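Local atomic coordinates of probable benzoylformate decarboxylase (Rhodococcus jostii, PDB entry 7ORX), a protein that binds thiamine diphosphate and a sodium ion, belongs to the family of thiamine diphosphate-dependent enzymes, and forms an assembly of four chains. Residues Ala5-Val10 / Ala168-Glu173; Glu13-Arg18 / Arg140-Ala145; Asn87-His92 / Lys154-Val159; Met56-Ser61 / Ser91-Val96. One frame throughout, in Å; residues are numbered along the deposited sequence.

Contact 1 (Ala5-Val10 / Ala168-Glu173); sequences ATVSEV and AEAPPE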
loop_
_atom_site.group_PDB
_atom_site.type_symbol
_atom_site.label_atom_id
_atom_site.label_comp_id
_atom_site.label_asym_id
_atom_site.label_seq_id
_atom_site.Cartn_x
_atom_site.Cartn_y
_atom_site.Cartn_z
ATOM N N ALA C 5 -10.675 18.907 -29.101
ATOM C CA ALA C 5 -9.339 19.190 -28.516
ATOM C C ALA C 5 -8.781 17.860 -28.004
ATOM O O ALA C 5 -9.624 17.055 -27.577
ATOM C CB ALA C 5 -9.490 20.199 -27.395
ATOM N N THR C 6 -7.459 17.638 -27.972
ATOM C CA THR C 6 -6.848 16.405 -27.395
ATOM C C THR C 6 -6.523 16.617 -25.908
ATOM O O THR C 6 -6.560 17.777 -25.404
ATOM C CB THR C 6 -5.602 15.921 -28.145
ATOM O OG1 THR C 6 -4.621 16.946 -28.044
ATOM C CG2 THR C 6 -5.854 15.590 -29.602
ATOM N N VAL C 7 -6.268 15.519 -25.217
ATOM C CA VAL C 7 -5.969 15.531 -23.763
ATOM C C VAL C 7 -4.696 16.373 -23.549
ATOM O O VAL C 7 -4.634 17.136 -22.577
ATOM C CB VAL C 7 -5.853 14.087 -23.252
ATOM C CG1 VAL C 7 -5.132 14.010 -21.942
ATOM C CG2 VAL C 7 -7.225 13.440 -23.141
ATOM N N SER C 8 -3.734 16.254 -24.456
ATOM C CA SER C 8 -2.495 17.072 -24.530
ATOM C C SER C 8 -2.858 18.578 -24.646
ATOM O O SER C 8 -2.332 19.385 -23.867
ATOM C CB SER C 8 -1.631 16.565 -25.679
ATOM O OG SER C 8 -0.514 17.417 -25.919
ATOM N N GLU C 9 -3.754 18.969 -25.555
ATOM C CA GLU C 9 -4.038 20.407 -25.794
ATOM C C GLU C 9 -4.668 21.008 -24.541
ATOM O O GLU C 9 -4.343 22.154 -24.188
ATOM C CB GLU C 9 -4.933 20.590 -27.011
ATOM C CG GLU C 9 -4.263 20.160 -28.305
ATOM C CD GLU C 9 -5.131 20.210 -29.559
ATOM O OE1 GLU C 9 -6.345 19.832 -29.501
ATOM O OE2 GLU C 9 -4.576 20.567 -30.604
ATOM N N VAL C 10 -5.527 20.251 -23.872
ATOM C CA VAL C 10 -6.266 20.786 -22.702
ATOM C C VAL C 10 -5.328 20.845 -21.499
ATOM O O VAL C 10 -5.413 21.818 -20.712
ATOM C CB VAL C 10 -7.520 19.954 -22.403
ATOM C CG1 VAL C 10 -8.193 20.450 -21.136
ATOM C CG2 VAL C 10 -8.488 19.994 -23.557
ATOM N N ALA C 168 -5.696 11.047 -27.154
ATOM C CA ALA C 168 -7.154 10.775 -27.075
ATOM C C ALA C 168 -7.949 12.085 -27.100
ATOM O O ALA C 168 -7.397 13.131 -26.692
ATOM C CB ALA C 168 -7.468 9.972 -25.835
ATOM N N GLU C 169 -9.204 12.018 -27.557
ATOM C CA GLU C 169 -10.099 13.200 -27.567
ATOM C C GLU C 169 -10.363 13.594 -26.110
ATOM O O GLU C 169 -10.614 12.699 -25.301
ATOM C CB GLU C 169 -11.386 12.904 -28.332
ATOM C CG GLU C 169 -12.252 14.138 -28.616
ATOM C CD GLU C 169 -13.725 13.846 -28.989
ATOM O OE1 GLU C 169 -14.211 12.732 -28.638
ATOM O OE2 GLU C 169 -14.407 14.722 -29.650
ATOM N N ALA C 170 -10.261 14.883 -25.783
ATOM C CA ALA C 170 -10.541 15.422 -24.434
ATOM C C ALA C 170 -12.043 15.511 -24.228
ATOM O O ALA C 170 -12.752 15.827 -25.172
ATOM C CB ALA C 170 -9.921 16.784 -24.261
ATOM N N PRO C 171 -12.537 15.379 -22.972
ATOM C CA PRO C 171 -13.952 15.489 -22.665
ATOM C C PRO C 171 -14.532 16.871 -22.930
ATOM O O PRO C 171 -13.887 17.887 -22.699
ATOM C CB PRO C 171 -14.053 15.263 -21.143
ATOM C CG PRO C 171 -12.794 14.588 -20.791
ATOM C CD PRO C 171 -11.778 15.215 -21.729
ATOM N N PRO C 172 -15.798 16.903 -23.398
ATOM C CA PRO C 172 -16.492 18.163 -23.665
ATOM C C PRO C 172 -16.370 19.290 -22.623
ATOM O O PRO C 172 -16.233 20.421 -23.041
ATOM C CB PRO C 172 -17.933 17.654 -23.703
ATOM C CG PRO C 172 -17.803 16.300 -24.384
ATOM C CD PRO C 172 -16.574 15.701 -23.753
ATOM N N GLU C 173 -16.418 18.970 -21.322
ATOM C CA GLU C 173 -16.728 19.946 -20.236
ATOM C C GLU C 173 -15.449 20.523 -19.613
ATOM O O GLU C 173 -15.426 20.679 -18.360
ATOM C CB GLU C 173 -17.613 19.285 -19.170
ATOM C CG GLU C 173 -19.098 19.241 -19.548
ATOM C CD GLU C 173 -19.859 20.549 -19.355
ATOM O OE1 GLU C 173 -20.615 20.978 -20.276
ATOM O OE2 GLU C 173 -19.732 21.128 -18.260
#
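A170 and V7 are the main meeting point here, and the valine side chain is the one to trace. Its CB lies 3.9 Å from the carbonyl oxygen A168 O. One step further, V7 CG2 stands anti to its own carbonyl carbon, and that branch carries the contact: V7 CG2 comes within 3.6 Å of A168 O and then runs on to the methyl of A170, V7 CG2 to A170 CB being 4.4 Å. The same oxygen accepts from the valine backbone, V7 N to A168 O 3.0 Å. Beyond the contact the valine side chain rests on W166 and on V138 and P139 at the start of helix 138-149.

The partner bond runs the other way, A170 N to A5 O at 2.9 Å. Between the two bonds T6 and E169 sit as a non-hydrogen-bonded pair, a single bridge tying the loop after strand 157-162 to the N-terminal lead-in of helix 7-17. The bridge coincides with the helix start: T6 is the N-cap, and with E9 it makes a capping box. T6 N donates to E9 OE1 over 2.9 Å, approaching from the anti side of the carboxylate, while E9 N returns a weak bond to T6 OG1.

One turn into the helix V10 takes over. Its CG2 branch reaches the alanine methyl at 3.6 Å from A170 CB, and that methyl also lies 3.3 Å from A5 O, between the lead-in to the helix and its first turn.

Contact 2 (Glu13-Arg18 / Arg140-Ala145); sequences ELLRAR and RTINQA
R18 NH2 is gripped by two carbonyl oxygens, the side-chain amide of N143 and the backbone oxygen of L177 in helix 175-179. The bond from R18 NH2 to N143 OD1 measures 2.7 Å but is bent, 139° at the hydrogen, and the oxygen lies somewhat off the guanidinium plane. The two flat groups are steeply turned against each other, 74° between their planes. On the arginine, NH1 has a second outside acceptor in L178 O, which further fixes the turn of the group.

L14 packs against the same group, its CD1 over one face of the R18 guanidinium, 3.7 Å from the plane and toward the rim; L14 CD1 is also 3.7 Å from N143 OD1. The first torsion puts L14 CG anti to the backbone N; from there L14 CD2 comes 3.9 Å from N143 N. I142 adds the apolar part, I142 CG2 standing 4.2 Å from L15 CD2 and 4.3 Å from L14 CD2.

The axes of 13-17 and 140-145 pass 10.8 Å apart at 17°, so side chains rather than backbones bridge the space. Nearly parallel helices lying side by side, with helix 138-149 packed on strands 128-130 and 157-162, are typical of an alpha/beta domain built on a parallel sheet.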
loop_
_atom_site.group_PDB
_atom_site.type_symbol
_atom_site.label_atom_id
_atom_site.label_comp_id
_atom_site.label_asym_id
_atom_site.label_seq_id
_atom_site.Cartn_x
_atom_site.Cartn_y
_atom_site.Cartn_z
ATOM N N GLU C 13 -3.087 23.799 -21.873
ATOM C CA GLU C 13 -3.830 25.067 -21.654
ATOM C C GLU C 13 -3.998 25.274 -20.143
ATOM O O GLU C 13 -4.028 26.447 -19.664
ATOM C CB GLU C 13 -5.136 25.063 -22.465
ATOM C CG GLU C 13 -5.983 26.325 -22.261
ATOM C CD GLU C 13 -6.146 27.376 -23.365
ATOM O OE1 GLU C 13 -7.328 27.782 -23.626
ATOM O OE2 GLU C 13 -5.094 27.858 -23.894
ATOM N N LEU C 14 -4.079 24.165 -19.416
ATOM C CA LEU C 14 -4.345 24.164 -17.971
ATOM C C LEU C 14 -3.059 24.496 -17.229
ATOM O O LEU C 14 -3.108 25.371 -16.347
ATOM C CB LEU C 14 -4.895 22.788 -17.611
ATOM C CG LEU C 14 -5.003 22.514 -16.120
ATOM C CD1 LEU C 14 -6.165 23.262 -15.495
ATOM C CD2 LEU C 14 -5.122 21.025 -15.849
ATOM N N LEU C 15 -1.940 23.828 -17.560
ATOM C CA LEU C 15 -0.643 24.099 -16.905
ATOM C C LEU C 15 -0.320 25.585 -17.078
ATOM O O LEU C 15 0.170 26.169 -16.130
ATOM C CB LEU C 15 0.441 23.219 -17.523
ATOM C CG LEU C 15 0.189 21.722 -17.420
ATOM C CD1 LEU C 15 1.136 20.947 -18.294
ATOM C CD2 LEU C 15 0.291 21.235 -16.000
ATOM N N ARG C 16 -0.589 26.173 -18.249
ATOM C CA ARG C 16 -0.318 27.618 -18.519
ATOM C C ARG C 16 -1.202 28.454 -17.593
ATOM O O ARG C 16 -0.712 29.425 -17.041
ATOM C CB ARG C 16 -0.569 28.045 -19.972
ATOM C CG ARG C 16 -0.299 29.534 -20.189
ATOM C CD ARG C 16 -0.546 30.140 -21.572
ATOM N NE ARG C 16 0.167 29.426 -22.620
ATOM C CZ ARG C 16 -0.333 28.433 -23.365
ATOM N NH1 ARG C 16 -1.575 28.022 -23.205
ATOM N NH2 ARG C 16 0.411 27.855 -24.291
ATOM N N ALA C 17 -2.478 28.085 -17.489
ATOM C CA ALA C 17 -3.502 28.783 -16.682
ATOM C C ALA C 17 -3.028 28.866 -15.228
ATOM O O ALA C 17 -3.270 29.886 -14.589
ATOM C CB ALA C 17 -4.787 28.024 -16.791
ATOM N N ARG C 18 -2.319 27.829 -14.760
ATOM C CA ARG C 18 -1.857 27.653 -13.356
ATOM C C ARG C 18 -0.387 28.094 -13.146
ATOM O O ARG C 18 0.167 27.821 -12.085
ATOM C CB ARG C 18 -1.998 26.175 -12.979
ATOM C CG ARG C 18 -3.422 25.638 -12.926
ATOM C CD ARG C 18 -4.389 26.341 -11.952
ATOM N NE ARG C 18 -5.640 25.566 -11.936
ATOM C CZ ARG C 18 -6.687 25.793 -12.699
ATOM N NH1 ARG C 18 -6.706 26.830 -13.500
ATOM N NH2 ARG C 18 -7.727 24.996 -12.657
ATOM N N ARG C 140 -8.539 16.356 -15.611
ATOM C CA ARG C 140 -9.108 16.670 -14.258
ATOM C C ARG C 140 -8.175 16.089 -13.192
ATOM O O ARG C 140 -7.961 16.743 -12.173
ATOM C CB ARG C 140 -10.556 16.175 -14.138
ATOM C CG ARG C 140 -11.260 16.572 -12.842
ATOM C CD ARG C 140 -12.327 15.549 -12.413
ATOM N NE ARG C 140 -11.648 14.278 -12.279
ATOM C CZ ARG C 140 -10.900 13.932 -11.208
ATOM N NH1 ARG C 140 -10.875 14.697 -10.123
ATOM N NH2 ARG C 140 -10.232 12.788 -11.205
ATOM N N THR C 141 -7.627 14.901 -13.418
ATOM C CA THR C 141 -6.643 14.291 -12.497
ATOM C C THR C 141 -5.491 15.295 -12.281
ATOM O O THR C 141 -5.065 15.482 -11.151
ATOM C CB THR C 141 -6.162 12.936 -13.011
ATOM O OG1 THR C 141 -7.233 11.999 -12.951
ATOM C CG2 THR C 141 -5.007 12.390 -12.194
ATOM N N ILE C 142 -5.000 15.941 -13.333
ATOM C CA ILE C 142 -3.898 16.927 -13.227
ATOM C C ILE C 142 -4.425 18.186 -12.552
ATOM O O ILE C 142 -3.728 18.697 -11.692
ATOM C CB ILE C 142 -3.232 17.186 -14.582
ATOM C CG1 ILE C 142 -2.692 15.865 -15.133
ATOM C CG2 ILE C 142 -2.117 18.217 -14.461
ATOM C CD1 ILE C 142 -1.878 16.038 -16.369
ATOM N N ASN C 143 -5.609 18.646 -12.859
ATOM C CA ASN C 143 -6.209 19.775 -12.098
ATOM C C ASN C 143 -6.223 19.434 -10.613
ATOM O O ASN C 143 -5.761 20.269 -9.811
ATOM C CB ASN C 143 -7.647 20.140 -12.490
ATOM C CG ASN C 143 -8.017 21.484 -11.907
ATOM O OD1 ASN C 143 -7.270 22.432 -12.063
ATOM N ND2 ASN C 143 -9.120 21.583 -11.202
ATOM N N GLN C 144 -6.730 18.261 -10.248
ATOM C CA GLN C 144 -6.842 17.836 -8.828
ATOM C C GLN C 144 -5.429 17.772 -8.206
ATOM O O GLN C 144 -5.229 18.269 -7.072
ATOM C CB GLN C 144 -7.539 16.481 -8.757
ATOM C CG GLN C 144 -7.474 15.843 -7.396
ATOM C CD GLN C 144 -8.415 14.662 -7.249
ATOM O OE1 GLN C 144 -8.951 14.046 -8.190
ATOM N NE2 GLN C 144 -8.659 14.315 -6.012
ATOM N N ALA C 145 -4.480 17.156 -8.911
ATOM C CA ALA C 145 -3.067 17.077 -8.500
ATOM C C ALA C 145 -2.573 18.469 -8.112
ATOM O O ALA C 145 -1.943 18.578 -7.025
ATOM C CB ALA C 145 -2.206 16.499 -9.598
#

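Contact 3 (Asn87-His92 / Lys154-Val159); sequences NSVYSH and KGPVYV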
loop_
_atom_site.group_PDB
_atom_site.type_symbol
_atom_site.label_atom_id
_atom_site.label_comp_id
_atom_site.label_asym_id
_atom_site.label_seq_id
_atom_site.Cartn_x
_atom_site.Cartn_y
_atom_site.Cartn_z
ATOM N N ASN C 87 12.622 15.104 0.781
ATOM C CA ASN C 87 12.921 16.492 1.199
ATOM C C ASN C 87 11.682 17.339 0.907
ATOM O O ASN C 87 11.339 18.172 1.743
ATOM C CB ASN C 87 14.207 17.036 0.557
ATOM C CG ASN C 87 15.443 16.484 1.245
ATOM O OD1 ASN C 87 15.520 16.428 2.468
ATOM N ND2 ASN C 87 16.424 16.058 0.479
ATOM N N SER C 88 11.021 17.081 -0.227
ATOM C CA SER C 88 9.831 17.848 -0.690
ATOM C C SER C 88 8.695 17.738 0.332
ATOM O O SER C 88 8.051 18.758 0.620
ATOM C CB SER C 88 9.435 17.396 -2.045
ATOM O OG SER C 88 10.599 17.371 -2.896
ATOM N N VAL C 89 8.544 16.559 0.929
ATOM C CA VAL C 89 7.508 16.296 1.953
ATOM C C VAL C 89 7.746 17.233 3.136
ATOM O O VAL C 89 6.825 17.985 3.498
ATOM C CB VAL C 89 7.488 14.804 2.336
ATOM C CG1 VAL C 89 6.775 14.525 3.640
ATOM C CG2 VAL C 89 6.889 13.974 1.207
ATOM N N TYR C 90 8.933 17.221 3.717
ATOM C CA TYR C 90 9.215 17.967 4.980
ATOM C C TYR C 90 9.407 19.459 4.698
ATOM O O TYR C 90 9.233 20.224 5.627
ATOM C CB TYR C 90 10.336 17.279 5.740
ATOM C CG TYR C 90 9.905 15.960 6.317
ATOM C CD1 TYR C 90 9.091 15.922 7.431
ATOM C CD2 TYR C 90 10.270 14.749 5.741
ATOM C CE1 TYR C 90 8.667 14.721 7.975
ATOM C CE2 TYR C 90 9.861 13.537 6.279
ATOM C CZ TYR C 90 9.054 13.519 7.403
ATOM O OH TYR C 90 8.581 12.329 7.907
ATOM N N SER C 91 9.656 19.856 3.454
ATOM C CA SER C 91 9.774 21.279 3.070
ATOM C C SER C 91 8.429 21.834 2.594
ATOM O O SER C 91 8.380 23.030 2.262
ATOM C CB SER C 91 10.866 21.486 2.055
ATOM O OG SER C 91 10.568 20.958 0.779
ATOM N N HIS C 92 7.384 20.990 2.574
ATOM C CA HIS C 92 6.008 21.364 2.146
ATOM C C HIS C 92 6.108 22.022 0.776
ATOM O O HIS C 92 5.602 23.171 0.615
ATOM C CB HIS C 92 5.300 22.264 3.190
ATOM C CG HIS C 92 5.060 21.592 4.499
ATOM N ND1 HIS C 92 4.489 20.350 4.578
ATOM C CD2 HIS C 92 5.244 22.022 5.762
ATOM C CE1 HIS C 92 4.403 20.001 5.842
ATOM N NE2 HIS C 92 4.854 21.017 6.591
ATOM N N LYS C 154 0.931 21.901 2.300
ATOM C CA LYS C 154 1.412 21.775 0.912
ATOM C C LYS C 154 2.305 20.541 0.768
ATOM O O LYS C 154 2.833 20.062 1.749
ATOM C CB LYS C 154 2.057 23.093 0.541
ATOM C CG LYS C 154 1.155 24.110 -0.105
ATOM C CD LYS C 154 1.624 25.568 0.040
ATOM C CE LYS C 154 0.705 26.349 0.978
ATOM N NZ LYS C 154 1.424 27.111 2.044
ATOM N N GLY C 155 2.467 20.004 -0.438
ATOM C CA GLY C 155 3.331 18.827 -0.634
ATOM C C GLY C 155 3.250 18.221 -2.025
ATOM O O GLY C 155 2.443 18.580 -2.871
ATOM N N PRO C 156 4.151 17.274 -2.298
ATOM C CA PRO C 156 4.239 16.662 -3.609
ATOM C C PRO C 156 3.157 15.629 -3.931
ATOM O O PRO C 156 2.697 14.907 -3.043
ATOM C CB PRO C 156 5.629 16.000 -3.573
ATOM C CG PRO C 156 5.849 15.683 -2.131
ATOM C CD PRO C 156 5.166 16.786 -1.358
ATOM N N VAL C 157 2.824 15.561 -5.215
ATOM C CA VAL C 157 1.717 14.722 -5.780
ATOM C C VAL C 157 2.278 14.000 -7.010
ATOM O O VAL C 157 3.211 14.533 -7.624
ATOM C CB VAL C 157 0.523 15.624 -6.133
ATOM C CG1 VAL C 157 0.122 16.438 -4.935
ATOM C CG2 VAL C 157 0.869 16.587 -7.239
ATOM N N TYR C 158 1.748 12.844 -7.367
ATOM C CA TYR C 158 2.275 12.038 -8.481
ATOM C C TYR C 158 1.118 11.591 -9.360
ATOM O O TYR C 158 0.136 11.169 -8.838
ATOM C CB TYR C 158 2.990 10.818 -7.930
ATOM C CG TYR C 158 3.622 9.884 -8.932
ATOM C CD1 TYR C 158 4.849 10.148 -9.512
ATOM C CD2 TYR C 158 3.048 8.664 -9.195
ATOM C CE1 TYR C 158 5.451 9.252 -10.383
ATOM C CE2 TYR C 158 3.635 7.750 -10.051
ATOM C CZ TYR C 158 4.856 8.034 -10.634
ATOM O OH TYR C 158 5.412 7.116 -11.482
ATOM N N VAL C 159 1.284 11.686 -10.668
ATOM C CA VAL C 159 0.269 11.311 -11.673
ATOM C C VAL C 159 1.005 10.492 -12.729
ATOM O O VAL C 159 1.923 11.051 -13.330
ATOM C CB VAL C 159 -0.372 12.562 -12.286
ATOM C CG1 VAL C 159 -1.350 12.152 -13.353
ATOM C CG2 VAL C 159 -1.039 13.427 -11.241
#
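H92 and K154 supply the polar part. H92 ND1 donates to the backbone oxygen K154 O over 3.3 Å, a bond bent to 139° at the hydrogen, with the oxygen tilted moderately from the imidazole plane. The first torsion sets H92 CG beside its own backbone N, and the second (-49°) turns ND1 to the carbonyl. The same oxygen also takes a C-H contact from the histidine backbone, H92 CA to K154 O 3.5 Å. H92, with positive phi (52°), follows helix 82-90 and completes a Schellman motif, and the chain turns there toward strand 95-101.

Apolar contact is concentrated on the proline ring. P156 CG is 3.9 Å from V89 CG2, the two side chains crossing at about a right angle, and P156 CG stands 4.0 Å from S88 CB.

Van der Waals packing on the backbone comes from the lysine: K154 CB lies 3.5 Å from H92 O, and the rest of its chain leads away.

The second ring nitrogen, H92 NE2, is bonded to E307 OE2. An imidazole that donates a hydrogen bond to a carbonyl on one side and faces a carboxylate on the other may well be stabilised in its charged form.

Contact 4 (Met56-Ser61 / Ser91-Val96); sequences MADGYS and SHSPLV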
loop_
_atom_site.group_PDB
_atom_site.type_symbol
_atom_site.label_atom_id
_atom_site.label_comp_id
_atom_site.label_asym_id
_atom_site.label_seq_id
_atom_site.Cartn_x
_atom_site.Cartn_y
_atom_site.Cartn_z
ATOM N N MET C 56 16.316 20.037 -8.356
ATOM C CA MET C 56 16.291 21.329 -9.091
ATOM C C MET C 56 14.867 21.915 -9.018
ATOM O O MET C 56 14.715 23.114 -8.746
ATOM C CB MET C 56 16.684 21.155 -10.562
ATOM C CG MET C 56 18.143 21.337 -10.838
ATOM S SD MET C 56 18.696 20.723 -12.491
ATOM C CE MET C 56 17.479 21.585 -13.450
ATOM N N ALA C 57 13.851 21.080 -9.274
ATOM C CA ALA C 57 12.446 21.492 -9.276
ATOM C C ALA C 57 12.124 22.008 -7.883
ATOM O O ALA C 57 11.472 23.035 -7.770
ATOM C CB ALA C 57 11.583 20.327 -9.663
ATOM N N ASP C 58 12.630 21.309 -6.869
ATOM C CA ASP C 58 12.360 21.634 -5.445
ATOM C C ASP C 58 12.921 23.037 -5.175
ATOM O O ASP C 58 12.182 23.894 -4.660
ATOM C CB ASP C 58 12.925 20.553 -4.515
ATOM C CG ASP C 58 12.279 20.513 -3.124
ATOM O OD1 ASP C 58 11.233 21.177 -2.946
ATOM O OD2 ASP C 58 12.829 19.834 -2.188
ATOM N N GLY C 59 14.184 23.275 -5.535
ATOM C CA GLY C 59 14.796 24.585 -5.307
ATOM C C GLY C 59 14.004 25.671 -6.001
ATOM O O GLY C 59 13.776 26.743 -5.418
ATOM N N TYR C 60 13.604 25.410 -7.231
ATOM C CA TYR C 60 12.853 26.397 -8.039
ATOM C C TYR C 60 11.547 26.739 -7.295
ATOM O O TYR C 60 11.165 27.907 -7.155
ATOM C CB TYR C 60 12.606 25.829 -9.434
ATOM C CG TYR C 60 11.991 26.829 -10.363
ATOM C CD1 TYR C 60 10.621 26.960 -10.444
ATOM C CD2 TYR C 60 12.783 27.651 -11.145
ATOM C CE1 TYR C 60 10.046 27.901 -11.267
ATOM C CE2 TYR C 60 12.216 28.597 -11.977
ATOM C CZ TYR C 60 10.834 28.704 -12.058
ATOM O OH TYR C 60 10.268 29.616 -12.886
ATOM N N SER C 61 10.908 25.708 -6.768
ATOM C CA SER C 61 9.644 25.830 -6.038
ATOM C C SER C 61 9.815 26.622 -4.741
ATOM O O SER C 61 8.962 27.438 -4.409
ATOM C CB SER C 61 9.088 24.484 -5.781
ATOM O OG SER C 61 8.110 24.571 -4.751
ATOM N N SER C 91 9.656 19.856 3.454
ATOM C CA SER C 91 9.774 21.279 3.070
ATOM C C SER C 91 8.429 21.834 2.594
ATOM O O SER C 91 8.380 23.030 2.262
ATOM C CB SER C 91 10.866 21.486 2.055
ATOM O OG SER C 91 10.568 20.958 0.779
ATOM N N HIS C 92 7.384 20.990 2.574
ATOM C CA HIS C 92 6.008 21.364 2.146
ATOM C C HIS C 92 6.108 22.022 0.776
ATOM O O HIS C 92 5.602 23.171 0.615
ATOM C CB HIS C 92 5.300 22.264 3.190
ATOM C CG HIS C 92 5.060 21.592 4.499
ATOM N ND1 HIS C 92 4.489 20.350 4.578
ATOM C CD2 HIS C 92 5.244 22.022 5.762
ATOM C CE1 HIS C 92 4.403 20.001 5.842
ATOM N NE2 HIS C 92 4.854 21.017 6.591
ATOM N N SER C 93 6.731 21.305 -0.148
ATOM C CA SER C 93 6.999 21.774 -1.520
ATOM C C SER C 93 5.966 21.215 -2.487
ATOM O O SER C 93 5.829 19.990 -2.605
ATOM C CB SER C 93 8.398 21.429 -1.923
ATOM O OG SER C 93 9.222 22.573 -1.699
ATOM N N PRO C 94 5.187 22.095 -3.156
ATOM C CA PRO C 94 4.135 21.665 -4.067
ATOM C C PRO C 94 4.622 21.203 -5.432
ATOM O O PRO C 94 4.192 21.740 -6.398
ATOM C CB PRO C 94 3.258 22.922 -4.193
ATOM C CG PRO C 94 4.189 24.056 -3.955
ATOM C CD PRO C 94 5.206 23.547 -2.956
ATOM N N LEU C 95 5.495 20.204 -5.491
ATOM C CA LEU C 95 5.912 19.568 -6.765
ATOM C C LEU C 95 4.748 18.748 -7.313
ATOM O O LEU C 95 4.167 17.919 -6.575
ATOM C CB LEU C 95 7.084 18.617 -6.532
ATOM C CG LEU C 95 8.335 19.236 -5.916
ATOM C CD1 LEU C 95 9.486 18.211 -5.916
ATOM C CD2 LEU C 95 8.756 20.482 -6.675
ATOM N N VAL C 96 4.479 18.893 -8.597
ATOM C CA VAL C 96 3.505 18.048 -9.332
ATOM C C VAL C 96 4.322 17.115 -10.220
ATOM O O VAL C 96 4.874 17.576 -11.213
ATOM C CB VAL C 96 2.601 18.963 -10.147
ATOM C CG1 VAL C 96 1.611 18.139 -10.923
ATOM C CG2 VAL C 96 1.944 19.999 -9.264
#
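Helix 50-64, which starts at the cofactor-pocket residue E50, is pinned here to the approach of strand 95-101 in the parallel sheet of the N-terminal alpha/beta domain, with D58, S61 and A57 facing S93, P94 and L95. The bend before the strand is an inverse gamma turn centred on P94, closed by a weak backbone bond from L95 N to S93 O, 2.9 Å.

The polar link is a single short one: S93 OG donates to D58 OD1 at 2.7 Å, the hydroxyl meeting that oxygen nearly along its C-O axis. D58 gets there because its CG is anti to the backbone N (chi1 -159°), which places CG on the side of the turn, within reach of S93 through OD1. Its other oxygen, D58 OD2, takes a weak bond from S88 in helix 82-90, so both oxygens have a hydroxyl partner, the second only weakly.

One helical turn on, S61 OG rests against the proline ring, 3.6 Å from P94 CD, and also makes a weak hydrogen bond to E66 O. No other chain of the assembly touches this region, and the rest is van der Waals packing, carried mainly by L95 CD2.

This methyl lies against the helix, 4.1 Å from A57 CB and, a turn later, 4.1 Å from S61 CB; L95 CD2 also meets the backbone, 3.9 Å from A57 O.

In the fold
All four contacts lie in the N-terminal domain. Contacts 3 and 4 are nearest neighbours, their centres about 7 Å apart: they share S91 and H92, S88 O lies 3.0 Å from S93 N, and V157 N lies 3.0 Å from L95 O, a probable hydrogen bond between adjacent strands. Contact 2 joins contact 3 through helix 138-149, where A145 CB packs 3.7 Å from V159 CG2. Contact 1 continues contact 2 along helix 7-17, with centres about 12 Å apart, and lies about 28 Å between centres from contacts 3 and 4. In contacts 3 and 4 the side chains of S88 and D58 are each about 13 Å from a bound thiamine diphosphate.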